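Local coordinates for uncharacterized hypothetical protein (Parabacteroides merdae, PDB 4EI0) that is of unknown function but belongs to the DUF4466 family and is built mainly from antiparallel beta sheets, at residues Phe209-Ser214 / Thr232-Val237. Sequence-based numbering, arbitrary orientation. Where two conformers were deposited one is given.
Sequences FYTSSS and TKMIKV
Thr211 meets both Thr232 and Met234. Its OG1 accepts a hydrogen bond from the backbone N of Thr232 at 2.9 Å. The bond is fairly straight, with an N-H...O angle of 160°. OG1 lies anti to the backbone N of its own residue (chi1 -157°), which directs the hydroxyl at Thr232, just before strand 233-238. The same oxygen also lies 3.4 Å from Thr232 CB. Met234 is deposited as selenomethionine and supplies the apolar half of the contact. Its terminal CE reaches Thr211 CB at 3.8 Å and lies about as close to Thr211 CG2. The bend at chi3 (-89°) puts CE there. One bond back, Met234 SE packs against Phe209 CB at 3.9 Å. The Phe209 side chain also touches Ile195, Tyr197 and Leu274.

The contact joins two different antiparallel sheets. Strand 207-210 runs inside one, between strands 195-199 and 270-274. Strand 233-238 is an outermost strand of the other, within this chain, and pairs with strand 278-283. Between the two segments the contact is made by side chains and one side-chain to backbone bond, and the five touching residues are buried. Lys236 NZ adds a second tie between the sheets, to Leu272 O.

A type I beta turn from Thr211 to Ser214 follows strand 207-210. It is closed by the bond from Ser214 N to Thr211 O at 3.0 Å. Ser214 OG turns back and accepts from Thr211 N at 2.8 Å, so the backbone that carries the Thr211 hydroxyl is tied at both its N and its O. Ser214 OG also bonds to Asn269 O. The hydroxyls of Thr211 and Thr232 share Asp194 O as a hydrogen-bond partner, next to strand 195-199.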
loop_
_atom_site.group_PDB
_atom_site.type_symbol
_atom_site.label_atom_id
_atom_site.label_comp_id
_atom_site.label_asym_id
_atom_site.label_seq_id
_atom_site.Cartn_x
_atom_site.Cartn_y
_atom_site.Cartn_z
ATOM N N PHE B 209 51.929 12.753 -1.637
ATOM C CA PHE B 209 51.521 13.970 -0.922
ATOM C C PHE B 209 52.772 14.502 -0.251
ATOM O O PHE B 209 53.494 13.777 0.450
ATOM C CB PHE B 209 50.509 13.728 0.181
ATOM C CG PHE B 209 49.092 13.471 -0.270
ATOM C CD1 PHE B 209 48.643 13.743 -1.554
ATOM C CD2 PHE B 209 48.164 13.009 0.665
ATOM C CE1 PHE B 209 47.304 13.531 -1.904
ATOM C CE2 PHE B 209 46.846 12.765 0.321
ATOM C CZ PHE B 209 46.402 13.057 -0.970
ATOM N N TYR B 210 53.051 15.779 -0.475
ATOM C CA TYR B 210 54.208 16.436 0.102
ATOM C C TYR B 210 53.776 17.652 0.887
ATOM O O TYR B 210 52.699 18.173 0.695
ATOM C CB TYR B 210 55.147 16.896 -0.984
ATOM C CG TYR B 210 55.603 15.815 -1.883
ATOM C CD1 TYR B 210 56.382 14.776 -1.389
ATOM C CD2 TYR B 210 55.301 15.822 -3.241
ATOM C CE1 TYR B 210 56.859 13.792 -2.218
ATOM C CE2 TYR B 210 55.791 14.826 -4.092
ATOM C CZ TYR B 210 56.576 13.819 -3.567
ATOM O OH TYR B 210 57.073 12.794 -4.371
ATOM N N THR B 211 54.659 18.117 1.743
ATOM C CA THR B 211 54.405 19.236 2.627
ATOM C C THR B 211 55.715 20.048 2.760
ATOM O O THR B 211 56.710 19.686 2.149
ATOM C CB THR B 211 53.909 18.717 3.985
ATOM O OG1 THR B 211 53.173 19.763 4.630
ATOM C CG2 THR B 211 55.082 18.264 4.868
ATOM N N SER B 212 55.725 21.141 3.531
ATOM C CA SER B 212 56.863 22.084 3.525
ATOM C C SER B 212 58.203 21.410 3.796
ATOM O O SER B 212 59.202 21.759 3.193
ATOM C CB SER B 212 56.666 23.215 4.544
ATOM O OG SER B 212 56.749 22.698 5.863
ATOM N N SER B 213 58.227 20.445 4.706
ATOM C CA SER B 213 59.489 19.830 5.085
ATOM C C SER B 213 59.717 18.477 4.415
ATOM O O SER B 213 60.625 17.776 4.771
ATOM C CB SER B 213 59.563 19.722 6.608
ATOM O OG SER B 213 58.436 19.044 7.110
ATOM N N SER B 214 58.928 18.097 3.410
ATOM C CA SER B 214 59.195 16.810 2.752
ATOM C C SER B 214 60.659 16.779 2.270
ATOM O O SER B 214 61.146 17.776 1.773
ATOM C CB SER B 214 58.260 16.569 1.565
ATOM O OG SER B 214 56.885 16.457 1.937
ATOM N N THR B 232 52.450 20.080 7.436
ATOM C CA THR B 232 51.313 19.240 7.774
ATOM C C THR B 232 51.775 17.877 8.293
ATOM O O THR B 232 52.721 17.316 7.769
ATOM C CB THR B 232 50.441 19.078 6.511
ATOM O OG1 THR B 232 50.044 20.374 6.062
ATOM C CG2 THR B 232 49.192 18.255 6.793
ATOM N N LYS B 233 51.126 17.373 9.338
ATOM C CA LYS B 233 51.389 16.030 9.847
ATOM C C LYS B 233 50.483 15.026 9.164
ATOM O O LYS B 233 49.280 15.267 9.041
ATOM C CB LYS B 233 51.076 15.962 11.348
ATOM C CG LYS B 233 51.990 16.801 12.228
ATOM C CD LYS B 233 51.546 16.653 13.689
ATOM C CE LYS B 233 52.578 17.222 14.654
ATOM N NZ LYS B 233 52.932 18.607 14.228
HETATM N N MSE B 234 51.033 13.889 8.771
HETATM C CA MSE B 234 50.296 12.888 7.979
HETATM C C MSE B 234 50.617 11.454 8.420
HETATM O O MSE B 234 51.766 11.173 8.770
HETATM C CB MSE B 234 50.744 13.006 6.506
HETATM C CG MSE B 234 50.302 14.231 5.784
HETATM SE SE MSE B 234 51.080 14.199 4.015
HETATM C CE MSE B 234 52.777 15.104 4.336
ATOM N N ILE B 235 49.609 10.567 8.370
ATOM C CA ILE B 235 49.741 9.094 8.668
ATOM C C ILE B 235 49.039 8.346 7.548
ATOM O O ILE B 235 47.842 8.565 7.285
ATOM C CB ILE B 235 49.096 8.741 10.025
ATOM C CG1 ILE B 235 49.848 9.469 11.169
ATOM C CG2 ILE B 235 48.984 7.222 10.279
ATOM C CD1 ILE B 235 49.197 9.303 12.543
ATOM N N LYS B 236 49.813 7.582 6.793
ATOM C CA LYS B 236 49.328 6.849 5.629
ATOM C C LYS B 236 48.561 5.638 6.153
ATOM O O LYS B 236 49.011 4.969 7.096
ATOM C CB LYS B 236 50.513 6.391 4.781
ATOM C CG LYS B 236 50.147 5.703 3.469
ATOM C CD LYS B 236 51.402 5.020 2.913
ATOM C CE LYS B 236 51.262 4.598 1.455
ATOM N NZ LYS B 236 52.638 4.137 0.990
ATOM N N VAL B 237 47.426 5.356 5.531
ATOM C CA VAL B 237 46.550 4.234 5.862
ATOM C C VAL B 237 46.171 3.525 4.547
ATOM O O VAL B 237 46.215 4.160 3.507
ATOM C CB VAL B 237 45.254 4.752 6.499
ATOM C CG1 VAL B 237 44.265 3.613 6.668
ATOM C CG2 VAL B 237 45.547 5.371 7.860
#